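Local coordinates for protein N-acetylglucosamine-6-phosphate deacetylase (Thermotoga maritima, PDB 1O12) that probably catalyses the metal-dependent deacetylation of N-acetylglucosamine 6-phosphate, a step of amino-sugar metabolism, as a member of the amidohydrolase superfamily, at residues S120-H125 against V335-D340; L162-E167 against E172-L177; E248-V253 against K316-S321; V285-D290 against R294-T299. All coordinates share one frame; numbering follows the deposited sequence.

Interaction 1: S120-H125 against V335-D340; sequences SLLGVH and VELGLD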
loop_
_atom_site.group_PDB
_atom_site.type_symbol
_atom_site.label_atom_id
_atom_site.label_comp_id
_atom_site.label_asym_id
_atom_site.label_seq_id
_atom_site.Cartn_x
_atom_site.Cartn_y
_atom_site.Cartn_z
ATOM N N SER A 120 -10.142 6.134 34.128
ATOM C CA SER A 120 -9.996 5.755 32.736
ATOM C C SER A 120 -8.501 5.626 32.411
ATOM O O SER A 120 -8.123 5.154 31.348
ATOM C CB SER A 120 -10.702 6.780 31.823
ATOM O OG SER A 120 -10.336 8.125 32.131
ATOM N N LEU A 121 -7.645 6.010 33.346
ATOM C CA LEU A 121 -6.208 5.911 33.123
ATOM C C LEU A 121 -5.680 4.480 33.288
ATOM O O LEU A 121 -5.611 3.945 34.388
ATOM C CB LEU A 121 -5.480 6.843 34.072
ATOM C CG LEU A 121 -3.960 6.723 34.079
ATOM C CD1 LEU A 121 -3.378 7.405 32.844
ATOM C CD2 LEU A 121 -3.402 7.389 35.343
ATOM N N LEU A 122 -5.307 3.862 32.182
ATOM C CA LEU A 122 -4.797 2.506 32.205
ATOM C C LEU A 122 -3.339 2.535 32.618
ATOM O O LEU A 122 -2.833 1.615 33.238
ATOM C CB LEU A 122 -4.889 1.892 30.822
ATOM C CG LEU A 122 -5.058 0.373 30.629
ATOM C CD1 LEU A 122 -4.062 -0.113 29.597
ATOM C CD2 LEU A 122 -4.931 -0.379 31.920
ATOM N N GLY A 123 -2.655 3.600 32.259
ATOM C CA GLY A 123 -1.257 3.688 32.599
ATOM C C GLY A 123 -0.519 4.734 31.792
ATOM O O GLY A 123 -1.081 5.768 31.384
ATOM N N VAL A 124 0.744 4.429 31.521
ATOM C CA VAL A 124 1.589 5.348 30.812
ATOM C C VAL A 124 2.182 4.780 29.545
ATOM O O VAL A 124 2.643 3.644 29.531
ATOM C CB VAL A 124 2.720 5.824 31.743
ATOM C CG1 VAL A 124 3.797 6.592 30.952
ATOM C CG2 VAL A 124 2.114 6.699 32.833
ATOM N N HIS A 125 2.145 5.581 28.483
ATOM C CA HIS A 125 2.721 5.192 27.191
ATOM C C HIS A 125 4.000 5.998 27.070
ATOM O O HIS A 125 3.986 7.248 27.014
ATOM C CB HIS A 125 1.766 5.507 26.028
ATOM C CG HIS A 125 2.358 5.286 24.670
ATOM N ND1 HIS A 125 1.623 5.432 23.508
ATOM C CD2 HIS A 125 3.616 4.968 24.282
ATOM C CE1 HIS A 125 2.405 5.216 22.464
ATOM N NE2 HIS A 125 3.620 4.933 22.905
ATOM N N VAL A 335 -7.685 -5.194 22.241
ATOM C CA VAL A 335 -7.064 -6.471 21.926
ATOM C C VAL A 335 -5.570 -6.367 22.130
ATOM O O VAL A 335 -4.944 -7.292 22.629
ATOM C CB VAL A 335 -7.360 -6.926 20.455
ATOM C CG1 VAL A 335 -6.434 -8.091 20.063
ATOM C CG2 VAL A 335 -8.824 -7.361 20.321
ATOM N N GLU A 336 -4.987 -5.235 21.779
ATOM C CA GLU A 336 -3.545 -5.111 21.940
ATOM C C GLU A 336 -3.130 -5.104 23.395
ATOM O O GLU A 336 -2.154 -5.740 23.787
ATOM C CB GLU A 336 -3.028 -3.834 21.278
ATOM C CG GLU A 336 -3.275 -3.772 19.816
ATOM C CD GLU A 336 -2.478 -2.676 19.145
ATOM O OE1 GLU A 336 -2.563 -1.483 19.560
ATOM O OE2 GLU A 336 -1.756 -3.028 18.184
ATOM N N LEU A 337 -3.890 -4.360 24.184
ATOM C CA LEU A 337 -3.621 -4.180 25.590
ATOM C C LEU A 337 -4.107 -5.291 26.506
ATOM O O LEU A 337 -3.991 -5.176 27.726
ATOM C CB LEU A 337 -4.241 -2.857 26.009
ATOM C CG LEU A 337 -3.514 -1.680 25.393
ATOM C CD1 LEU A 337 -4.393 -0.429 25.444
ATOM C CD2 LEU A 337 -2.183 -1.491 26.123
ATOM N N GLY A 338 -4.656 -6.353 25.925
ATOM C CA GLY A 338 -5.151 -7.450 26.728
ATOM C C GLY A 338 -6.367 -7.069 27.568
ATOM O O GLY A 338 -6.525 -7.578 28.684
ATOM N N LEU A 339 -7.225 -6.176 27.066
ATOM C CA LEU A 339 -8.425 -5.778 27.816
ATOM C C LEU A 339 -9.623 -6.611 27.308
ATOM O O LEU A 339 -10.521 -6.120 26.618
ATOM C CB LEU A 339 -8.663 -4.277 27.634
ATOM C CG LEU A 339 -7.466 -3.403 28.062
ATOM C CD1 LEU A 339 -7.846 -1.956 27.975
ATOM C CD2 LEU A 339 -7.029 -3.736 29.505
ATOM N N ASP A 340 -9.604 -7.889 27.674
ATOM C CA ASP A 340 -10.607 -8.853 27.270
ATOM C C ASP A 340 -12.065 -8.573 27.600
ATOM O O ASP A 340 -12.956 -9.172 26.997
ATOM C CB ASP A 340 -10.205 -10.221 27.804
ATOM C CG ASP A 340 -8.756 -10.577 27.446
ATOM O OD1 ASP A 340 -8.270 -10.140 26.359
ATOM O OD2 ASP A 340 -8.105 -11.299 28.247
#

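Interaction 2: L162-E167 against E172-L177; sequences LTFAPE and ELLLRL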
loop_
_atom_site.group_PDB
_atom_site.type_symbol
_atom_site.label_atom_id
_atom_site.label_comp_id
_atom_site.label_asym_id
_atom_site.label_seq_id
_atom_site.Cartn_x
_atom_site.Cartn_y
_atom_site.Cartn_z
ATOM N N LEU A 162 5.157 1.136 24.941
ATOM C CA LEU A 162 6.438 1.778 24.743
ATOM C C LEU A 162 6.740 1.878 23.268
ATOM O O LEU A 162 6.691 0.871 22.570
ATOM C CB LEU A 162 7.495 0.921 25.428
ATOM C CG LEU A 162 9.013 1.113 25.463
ATOM C CD1 LEU A 162 9.566 1.528 24.105
ATOM C CD2 LEU A 162 9.332 2.081 26.535
ATOM N N THR A 163 7.053 3.076 22.785
ATOM C CA THR A 163 7.411 3.229 21.371
ATOM C C THR A 163 8.937 3.329 21.180
ATOM O O THR A 163 9.587 4.248 21.698
ATOM C CB THR A 163 6.768 4.471 20.735
ATOM O OG1 THR A 163 5.355 4.306 20.706
ATOM C CG2 THR A 163 7.274 4.657 19.298
ATOM N N PHE A 164 9.489 2.392 20.408
ATOM C CA PHE A 164 10.930 2.333 20.136
ATOM C C PHE A 164 11.297 2.183 18.642
ATOM O O PHE A 164 10.458 1.809 17.791
ATOM C CB PHE A 164 11.535 1.157 20.887
ATOM C CG PHE A 164 11.275 -0.165 20.224
ATOM C CD1 PHE A 164 12.298 -0.828 19.548
ATOM C CD2 PHE A 164 9.988 -0.715 20.218
ATOM C CE1 PHE A 164 12.047 -2.009 18.879
ATOM C CE2 PHE A 164 9.720 -1.911 19.541
ATOM C CZ PHE A 164 10.749 -2.559 18.873
ATOM N N ALA A 165 12.565 2.468 18.339
ATOM C CA ALA A 165 13.078 2.335 16.979
ATOM C C ALA A 165 13.947 1.069 16.942
ATOM O O ALA A 165 15.033 1.062 17.477
ATOM C CB ALA A 165 13.897 3.569 16.617
ATOM N N PRO A 166 13.473 -0.015 16.294
ATOM C CA PRO A 166 14.186 -1.306 16.184
ATOM C C PRO A 166 15.683 -1.302 15.794
ATOM O O PRO A 166 16.417 -2.240 16.125
ATOM C CB PRO A 166 13.355 -2.083 15.165
ATOM C CG PRO A 166 11.989 -1.511 15.338
ATOM C CD PRO A 166 12.252 -0.033 15.466
ATOM N N GLU A 167 16.142 -0.262 15.104
ATOM C CA GLU A 167 17.543 -0.230 14.692
ATOM C C GLU A 167 18.474 0.378 15.750
ATOM O O GLU A 167 19.705 0.271 15.651
ATOM C CB GLU A 167 17.689 0.535 13.363
ATOM C CG GLU A 167 17.637 2.042 13.499
ATOM C CD GLU A 167 16.229 2.619 13.575
ATOM O OE1 GLU A 167 15.260 1.863 13.859
ATOM O OE2 GLU A 167 16.102 3.849 13.361
ATOM N N GLU A 172 17.050 -4.692 21.455
ATOM C CA GLU A 172 16.633 -6.046 21.853
ATOM C C GLU A 172 16.246 -6.204 23.329
ATOM O O GLU A 172 15.362 -6.989 23.649
ATOM C CB GLU A 172 17.726 -7.074 21.508
ATOM C CG GLU A 172 18.766 -6.580 20.501
ATOM C CD GLU A 172 19.928 -5.831 21.170
ATOM O OE1 GLU A 172 20.400 -4.816 20.598
ATOM O OE2 GLU A 172 20.372 -6.267 22.263
ATOM N N LEU A 173 16.905 -5.474 24.223
ATOM C CA LEU A 173 16.579 -5.562 25.641
ATOM C C LEU A 173 15.102 -5.237 25.888
ATOM O O LEU A 173 14.468 -5.815 26.771
ATOM C CB LEU A 173 17.443 -4.586 26.460
ATOM C CG LEU A 173 18.985 -4.667 26.407
ATOM C CD1 LEU A 173 19.587 -3.753 27.497
ATOM C CD2 LEU A 173 19.440 -6.101 26.613
ATOM N N LEU A 174 14.554 -4.320 25.101
ATOM C CA LEU A 174 13.166 -3.914 25.270
ATOM C C LEU A 174 12.218 -5.103 25.202
ATOM O O LEU A 174 11.147 -5.074 25.785
ATOM C CB LEU A 174 12.784 -2.855 24.226
ATOM C CG LEU A 174 13.666 -1.610 24.195
ATOM C CD1 LEU A 174 13.191 -0.712 23.066
ATOM C CD2 LEU A 174 13.652 -0.868 25.546
ATOM N N LEU A 175 12.616 -6.161 24.504
ATOM C CA LEU A 175 11.757 -7.330 24.421
ATOM C C LEU A 175 11.489 -7.925 25.786
ATOM O O LEU A 175 10.535 -8.685 25.973
ATOM C CB LEU A 175 12.386 -8.388 23.545
ATOM C CG LEU A 175 12.476 -7.937 22.107
ATOM C CD1 LEU A 175 13.383 -8.881 21.343
ATOM C CD2 LEU A 175 11.076 -7.902 21.531
ATOM N N ARG A 176 12.322 -7.600 26.755
ATOM C CA ARG A 176 12.073 -8.173 28.046
ATOM C C ARG A 176 10.914 -7.524 28.750
ATOM O O ARG A 176 10.468 -8.022 29.778
ATOM C CB ARG A 176 13.328 -8.108 28.884
ATOM C CG ARG A 176 14.322 -9.146 28.420
ATOM C CD ARG A 176 15.670 -8.869 28.973
ATOM N NE ARG A 176 15.590 -8.762 30.425
ATOM C CZ ARG A 176 16.542 -8.205 31.151
ATOM N NH1 ARG A 176 17.622 -7.722 30.545
ATOM N NH2 ARG A 176 16.405 -8.114 32.465
ATOM N N LEU A 177 10.400 -6.437 28.174
ATOM C CA LEU A 177 9.295 -5.697 28.778
ATOM C C LEU A 177 7.935 -6.296 28.540
ATOM O O LEU A 177 7.042 -6.128 29.365
ATOM C CB LEU A 177 9.267 -4.257 28.279
ATOM C CG LEU A 177 10.522 -3.449 28.619
ATOM C CD1 LEU A 177 10.366 -2.014 28.084
ATOM C CD2 LEU A 177 10.725 -3.452 30.119
#

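Interaction 3: E248-V253 against K316-S321; sequences EMVKLV and KFTGCS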
loop_
_atom_site.group_PDB
_atom_site.type_symbol
_atom_site.label_atom_id
_atom_site.label_comp_id
_atom_site.label_asym_id
_atom_site.label_seq_id
_atom_site.Cartn_x
_atom_site.Cartn_y
_atom_site.Cartn_z
ATOM N N GLU A 248 -6.784 11.237 1.366
ATOM C CA GLU A 248 -6.437 10.159 0.441
ATOM C C GLU A 248 -5.559 9.069 1.102
ATOM O O GLU A 248 -5.789 7.885 0.889
ATOM C CB GLU A 248 -5.729 10.711 -0.794
ATOM C CG GLU A 248 -6.563 11.699 -1.566
ATOM C CD GLU A 248 -6.773 13.012 -0.796
ATOM O OE1 GLU A 248 -5.773 13.560 -0.266
ATOM O OE2 GLU A 248 -7.937 13.499 -0.738
HETATM N N MSE A 249 -4.563 9.466 1.894
HETATM C CA MSE A 249 -3.700 8.503 2.582
HETATM C C MSE A 249 -4.508 7.587 3.496
HETATM O O MSE A 249 -4.362 6.355 3.462
HETATM C CB MSE A 249 -2.672 9.215 3.450
HETATM C CG MSE A 249 -1.229 8.879 3.122
HETATM SE SE MSE A 249 -0.764 6.972 2.930
HETATM C CE MSE A 249 1.158 7.151 3.281
ATOM N N VAL A 250 -5.326 8.217 4.340
ATOM C CA VAL A 250 -6.187 7.492 5.249
ATOM C C VAL A 250 -7.013 6.502 4.434
ATOM O O VAL A 250 -7.150 5.330 4.806
ATOM C CB VAL A 250 -7.175 8.442 5.997
ATOM C CG1 VAL A 250 -8.138 7.621 6.837
ATOM C CG2 VAL A 250 -6.404 9.412 6.868
ATOM N N LYS A 251 -7.590 6.978 3.334
ATOM C CA LYS A 251 -8.392 6.106 2.486
ATOM C C LYS A 251 -7.566 4.927 1.987
ATOM O O LYS A 251 -8.071 3.817 1.890
ATOM C CB LYS A 251 -8.949 6.871 1.303
ATOM C CG LYS A 251 -10.348 6.435 0.905
ATOM C CD LYS A 251 -11.005 7.466 -0.043
ATOM C CE LYS A 251 -11.077 8.863 0.608
ATOM N NZ LYS A 251 -11.672 9.927 -0.275
ATOM N N LEU A 252 -6.297 5.178 1.679
ATOM C CA LEU A 252 -5.385 4.134 1.217
ATOM C C LEU A 252 -5.053 3.146 2.349
ATOM O O LEU A 252 -5.169 1.930 2.179
ATOM C CB LEU A 252 -4.093 4.758 0.673
ATOM C CG LEU A 252 -2.992 3.785 0.219
ATOM C CD1 LEU A 252 -3.588 2.695 -0.722
ATOM C CD2 LEU A 252 -1.862 4.577 -0.461
ATOM N N VAL A 253 -4.654 3.653 3.503
ATOM C CA VAL A 253 -4.340 2.750 4.607
ATOM C C VAL A 253 -5.576 1.904 4.939
ATOM O O VAL A 253 -5.481 0.689 5.188
ATOM C CB VAL A 253 -3.887 3.503 5.857
ATOM C CG1 VAL A 253 -3.691 2.517 6.989
ATOM C CG2 VAL A 253 -2.606 4.245 5.569
ATOM N N LYS A 316 -15.730 9.828 7.867
ATOM C CA LYS A 316 -15.974 10.583 6.654
ATOM C C LYS A 316 -14.949 10.275 5.570
ATOM O O LYS A 316 -15.293 10.166 4.395
ATOM C CB LYS A 316 -15.947 12.076 6.962
ATOM C CG LYS A 316 -16.169 12.983 5.756
ATOM C CD LYS A 316 -15.668 14.386 6.076
ATOM C CE LYS A 316 -16.068 14.810 7.516
ATOM N NZ LYS A 316 -14.903 15.240 8.392
ATOM N N PHE A 317 -13.687 10.146 5.967
ATOM C CA PHE A 317 -12.636 9.868 5.010
ATOM C C PHE A 317 -12.832 8.532 4.306
ATOM O O PHE A 317 -12.644 8.432 3.092
ATOM C CB PHE A 317 -11.269 9.875 5.706
ATOM C CG PHE A 317 -10.842 11.230 6.218
ATOM C CD1 PHE A 317 -9.775 11.341 7.094
ATOM C CD2 PHE A 317 -11.490 12.401 5.796
ATOM C CE1 PHE A 317 -9.342 12.606 7.554
ATOM C CE2 PHE A 317 -11.080 13.659 6.238
ATOM C CZ PHE A 317 -9.997 13.766 7.122
ATOM N N THR A 318 -13.257 7.522 5.061
ATOM C CA THR A 318 -13.395 6.185 4.522
ATOM C C THR A 318 -14.784 5.718 4.134
ATOM O O THR A 318 -14.928 4.854 3.278
ATOM C CB THR A 318 -12.835 5.126 5.517
ATOM O OG1 THR A 318 -13.763 4.938 6.600
ATOM C CG2 THR A 318 -11.487 5.568 6.075
ATOM N N GLY A 319 -15.811 6.258 4.769
ATOM C CA GLY A 319 -17.146 5.799 4.465
ATOM C C GLY A 319 -17.372 4.434 5.093
ATOM O O GLY A 319 -18.264 3.698 4.667
ATOM N N CYS A 320 -16.587 4.080 6.106
ATOM C CA CYS A 320 -16.751 2.770 6.755
ATOM C C CYS A 320 -18.033 2.719 7.583
ATOM O O CYS A 320 -18.708 3.728 7.781
ATOM C CB CYS A 320 -15.571 2.478 7.677
ATOM S SG CYS A 320 -15.605 3.563 9.133
ATOM N N SER A 321 -18.371 1.542 8.081
ATOM C CA SER A 321 -19.582 1.379 8.883
ATOM C C SER A 321 -19.292 1.704 10.350
ATOM O O SER A 321 -18.126 1.772 10.744
ATOM C CB SER A 321 -20.067 -0.053 8.798
ATOM O OG SER A 321 -19.147 -0.914 9.453
#

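Interaction 4: V285-D290 against R294-T299; sequences VVKVKD and RLEDGT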
loop_
_atom_site.group_PDB
_atom_site.type_symbol
_atom_site.label_atom_id
_atom_site.label_comp_id
_atom_site.label_asym_id
_atom_site.label_seq_id
_atom_site.Cartn_x
_atom_site.Cartn_y
_atom_site.Cartn_z
ATOM N N VAL A 285 9.854 24.558 22.158
ATOM C CA VAL A 285 8.778 25.510 21.865
ATOM C C VAL A 285 7.955 25.075 20.643
ATOM O O VAL A 285 8.489 24.564 19.654
ATOM C CB VAL A 285 9.338 26.952 21.647
ATOM C CG1 VAL A 285 8.234 27.875 21.158
ATOM C CG2 VAL A 285 9.899 27.495 22.962
ATOM N N VAL A 286 6.646 25.286 20.733
ATOM C CA VAL A 286 5.722 24.906 19.679
ATOM C C VAL A 286 4.782 26.066 19.395
ATOM O O VAL A 286 4.326 26.742 20.314
ATOM C CB VAL A 286 4.880 23.678 20.114
ATOM C CG1 VAL A 286 4.154 23.099 18.944
ATOM C CG2 VAL A 286 5.773 22.631 20.728
ATOM N N LYS A 287 4.502 26.286 18.116
ATOM C CA LYS A 287 3.614 27.357 17.684
ATOM C C LYS A 287 2.381 26.688 17.140
ATOM O O LYS A 287 2.485 25.713 16.392
ATOM C CB LYS A 287 4.251 28.162 16.556
ATOM C CG LYS A 287 5.596 28.785 16.885
ATOM C CD LYS A 287 5.445 30.080 17.670
ATOM C CE LYS A 287 6.793 30.805 17.772
ATOM N NZ LYS A 287 7.432 31.042 16.429
ATOM N N VAL A 288 1.217 27.206 17.505
ATOM C CA VAL A 288 -0.034 26.639 17.028
ATOM C C VAL A 288 -0.800 27.657 16.180
ATOM O O VAL A 288 -1.299 28.665 16.692
ATOM C CB VAL A 288 -0.922 26.162 18.211
ATOM C CG1 VAL A 288 -2.229 25.604 17.702
ATOM C CG2 VAL A 288 -0.184 25.086 19.002
ATOM N N LYS A 289 -0.866 27.382 14.875
ATOM C CA LYS A 289 -1.576 28.230 13.920
ATOM C C LYS A 289 -2.695 27.400 13.310
ATOM O O LYS A 289 -2.449 26.338 12.721
ATOM C CB LYS A 289 -0.628 28.725 12.818
ATOM C CG LYS A 289 0.548 29.576 13.322
ATOM C CD LYS A 289 0.184 31.059 13.567
ATOM C CE LYS A 289 -0.659 31.307 14.832
ATOM N NZ LYS A 289 0.075 31.110 16.128
ATOM N N ASP A 290 -3.924 27.878 13.461
ATOM C CA ASP A 290 -5.086 27.171 12.928
ATOM C C ASP A 290 -5.235 25.751 13.458
ATOM O O ASP A 290 -5.660 24.858 12.734
ATOM C CB ASP A 290 -5.033 27.122 11.403
ATOM C CG ASP A 290 -5.636 28.350 10.763
ATOM O OD1 ASP A 290 -6.845 28.597 10.981
ATOM O OD2 ASP A 290 -4.898 29.062 10.043
ATOM N N ARG A 294 3.167 23.119 15.360
ATOM C CA ARG A 294 4.440 22.723 14.776
ATOM C C ARG A 294 5.640 23.429 15.419
ATOM O O ARG A 294 5.504 24.465 16.067
ATOM C CB ARG A 294 4.420 22.913 13.248
ATOM C CG ARG A 294 3.638 24.108 12.714
ATOM C CD ARG A 294 2.781 23.775 11.434
ATOM N NE ARG A 294 3.430 22.837 10.516
ATOM C CZ ARG A 294 2.840 22.238 9.478
ATOM N NH1 ARG A 294 1.561 22.475 9.182
ATOM N NH2 ARG A 294 3.525 21.354 8.755
ATOM N N LEU A 295 6.806 22.809 15.304
ATOM C CA LEU A 295 8.037 23.397 15.817
ATOM C C LEU A 295 8.293 24.591 14.913
ATOM O O LEU A 295 7.647 24.745 13.876
ATOM C CB LEU A 295 9.219 22.422 15.687
ATOM C CG LEU A 295 9.125 21.124 16.473
ATOM C CD1 LEU A 295 10.487 20.421 16.453
ATOM C CD2 LEU A 295 8.683 21.427 17.918
ATOM N N GLU A 296 9.248 25.423 15.290
ATOM C CA GLU A 296 9.575 26.596 14.490
ATOM C C GLU A 296 10.033 26.174 13.088
ATOM O O GLU A 296 9.705 26.822 12.090
ATOM C CB GLU A 296 10.655 27.407 15.212
ATOM C CG GLU A 296 10.243 27.830 16.651
ATOM C CD GLU A 296 11.360 27.606 17.690
ATOM O OE1 GLU A 296 12.444 28.229 17.547
ATOM O OE2 GLU A 296 11.152 26.806 18.646
ATOM N N ASP A 297 10.764 25.069 13.001
ATOM C CA ASP A 297 11.232 24.607 11.698
ATOM C C ASP A 297 10.127 23.976 10.827
ATOM O O ASP A 297 10.409 23.493 9.731
ATOM C CB ASP A 297 12.395 23.614 11.871
ATOM C CG ASP A 297 11.934 22.166 11.936
ATOM O OD1 ASP A 297 11.064 21.834 12.771
ATOM O OD2 ASP A 297 12.453 21.356 11.138
ATOM N N GLY A 298 8.882 23.982 11.301
ATOM C CA GLY A 298 7.793 23.404 10.522
ATOM C C GLY A 298 7.332 21.990 10.901
ATOM O O GLY A 298 6.235 21.577 10.521
ATOM N N THR A 299 8.149 21.247 11.645
ATOM C CA THR A 299 7.796 19.882 12.040
ATOM C C THR A 299 6.498 19.799 12.834
ATOM O O THR A 299 6.300 20.563 13.781
ATOM C CB THR A 299 8.889 19.257 12.927
ATOM O OG1 THR A 299 10.155 19.375 12.272
ATOM C CG2 THR A 299 8.581 17.783 13.215
#

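Interaction 1: S120-H125 against V335-D340
Leu122 meets Leu337 and Leu339 in a small, wholly apolar contact between barrel strand 121-127 and the chain leaving helix 322-336. The Leu122 methyl CD1 sits against both methyls of Leu337, 4.2 Å from Leu337 CD1 and equally far from CD2. The two side chains run past each other in opposite directions, so they lie alongside rather than end on. Leu339 CD1 approaches from a second direction and stops 4.5 Å from the branch carbon CG of Leu122. A first torsion of -151° swings Leu122 CG away from the backbone N and sends the isobutyl group toward this pair. The same side chain also packs on Thr89 and Leu91 of strand 87-93 and on Lys160, while Leu337 touches Met161 of strand 159-164.

The backbone of Leu122 pairs with Phe90 of the adjacent strand, while the side chains of Leu121 and Val124 pack on helix 99-115. On the other side, Gly338 ends the helix in a Schellman motif with positive phi (67°), a conformation that suits glycine, and the reversal is consistent with Leu337 and Leu339, two residues apart, both facing Leu122.

Polar links flank the contact without entering it: Glu336 OE1 forms a salt bridge with Arg206, and His125 is held between Pro60 O and Thr163 OG1. Shape and dispersion alone therefore join these segments, and the loose methyl spacing implies a modest, undirected attachment of the helix terminus beside the start of the strand, away from the metal site.

Interaction 2: L162-E167 against E172-L177
In the TIM-barrel fold of the amidohydrolases, Leu162 and Phe164 of barrel strand 159-164 pack outward against Leu174 and Leu177 of a short helical turn, which lies on the connection to the next parallel strand, 183-186. The four touching residues are buried. Leu162 and Phe164 share the outer side of the strand; Thr163, between them, faces the other way. The metal site is close at hand: the side chain of Phe164 lies about 12 Å from the bound iron, and that of Leu162 about 8 Å from the side chain of the iron ligand Glu127.

Leu174 is the largest contributor, through one methyl. Its CD1 rests 3.3 Å from Phe164 CB and 3.6 Å from Phe164 CD1, meeting the root of the side chain and the adjoining part of the ring at an oblique angle. Phe164 CG stands between its backbone N and carbonyl carbon (chi1 78°), which sends the ring across the strand direction, where it also meets the ring of Phe199, with the planes about 50° apart. The same Leu174 methyl extends to Leu162, 4.4 Å from Leu162 CD1.

Backbone bonds between residues three apart shape the turn, among them Leu177 N to Leu174 O at 2.9 Å. They bring Leu174 and Leu177 round to the same side, toward the strand, while Arg176 is directed elsewhere and forms a salt bridge with Glu149. Leu177, which also packs on Leu152, completes the contact by placing its CD1 4.3 Å from Leu162 CG.

Interaction 3: E248-V253 against K316-S321
Val250 fits against Phe317 and Thr318 where helix 247-257 passes the last turn of helix 307-318, two helices of the TIM-barrel amidohydrolase fold. Its two methyls divide the work: CG2 lies 3.9 Å from Phe317 CD1, reaching the ring obliquely, and CG1 lies 4.0 Å from Thr318 CG2 and also touches Phe317 CB. The Val250 and Thr318 side chains cross at about a right angle. Beside them the Lys251 chain crosses in front of the Phe317 carbonyl oxygen, with Lys251 CE 3.0 Å from Phe317 O. A bend at the third torsion (chi3 -58°) sets CE against that oxygen; the extended fourth torsion carries NZ on, 3.8 Å from Phe317 O. An alanine in place of Lys251 takes away the long chain, and would probably leave Phe317 O without its aliphatic cover and this helix end without a nearby positive charge.

Further out, the helix terminus is set by its own bonds. Thr318 OG1 donates to Phe314 O and accepts from Cys320 N at 3.0 Å, making an ST turn; this fixes the rotation of the side chain and so presents CG2 to Val250. Gly319 turns the chain with positive phi (75°). Ser321 is the N-cap of helix 322-336, and its own N bonds to Glu324 OE1.

Helix 247-257 also borders the second subunit: Lys251 packs on Leu230 and Leu252 on Leu217, both of that subunit. The contact thus combines apolar packing with a lysine near the carbonyl end of a helix, where its positive charge would probably complement the partial negative end of the helix dipole.

Interaction 4: V285-D290 against R294-T299
Lys287 and Arg294 form an antiparallel hydrogen-bonded pair, with Lys287 N to Arg294 O and Arg294 N to Lys287 O both at 2.9 Å and nearly straight. Beside this pair, the methyl CG1 of Val286 lies 3.5 Å from Arg294 O. Leu295 starts out away from the strand, but its CD2 swings back to 4.2 Å from Val286 CG2 and also meets Val285 O. Farther along, the bent Glu296 chain brings OE2 over Val285, 3.5 Å from Val285 CB, while Lys287 NZ and Glu296 OE1 remain 5.9 Å apart, opposite charges near each other but not in contact.

These residues belong to a beta hairpin, the second of a three-stranded antiparallel meander (278-280, 285-289, 292-294). Past the hairpin, the chain makes a type I turn from Leu295 to Gly298 and leads straight to Leu300, Ala301 and Gly302, predicted to bind substrate; Val286 packs on Ala301.

Arg294, bent at chi2 and chi3, curls back so that NE and NH2 grip Gly298 O side-on, that oxygen lying in the guanidinium plane, with the NE bond 3.1 Å long. Replacing Arg294 with an alanine would probably leave Gly298 O without these two donors and the turn freer to move. Asp297 OD1 accepts from Thr299 N in an Asx turn and, through its syn lone pair, from Thr299 OG1 at 2.7 Å.

How the interactions relate
All four contacts lie within the amidohydrolase range of one chain. The loop closed by interaction 1 encloses the other three; interaction 2 closes before interaction 3 opens, and interaction 4 is nested inside interaction 3. Interactions 1 and 2, centres 18 Å apart, share neighbouring barrel strands 121-127 and 159-164 and touch through His125 NE2 and Thr163 OG1. Interaction 3 is about 26 Å, centre to centre, from interaction 1, yet helices 307-318 and 322-336 follow each other and connect them. Interaction 4 belongs to a separate three-stranded sheet, its nearest atoms 13 to 17 Å from the others. Together they span barrel wall, subunit border and the predicted substrate-side loop.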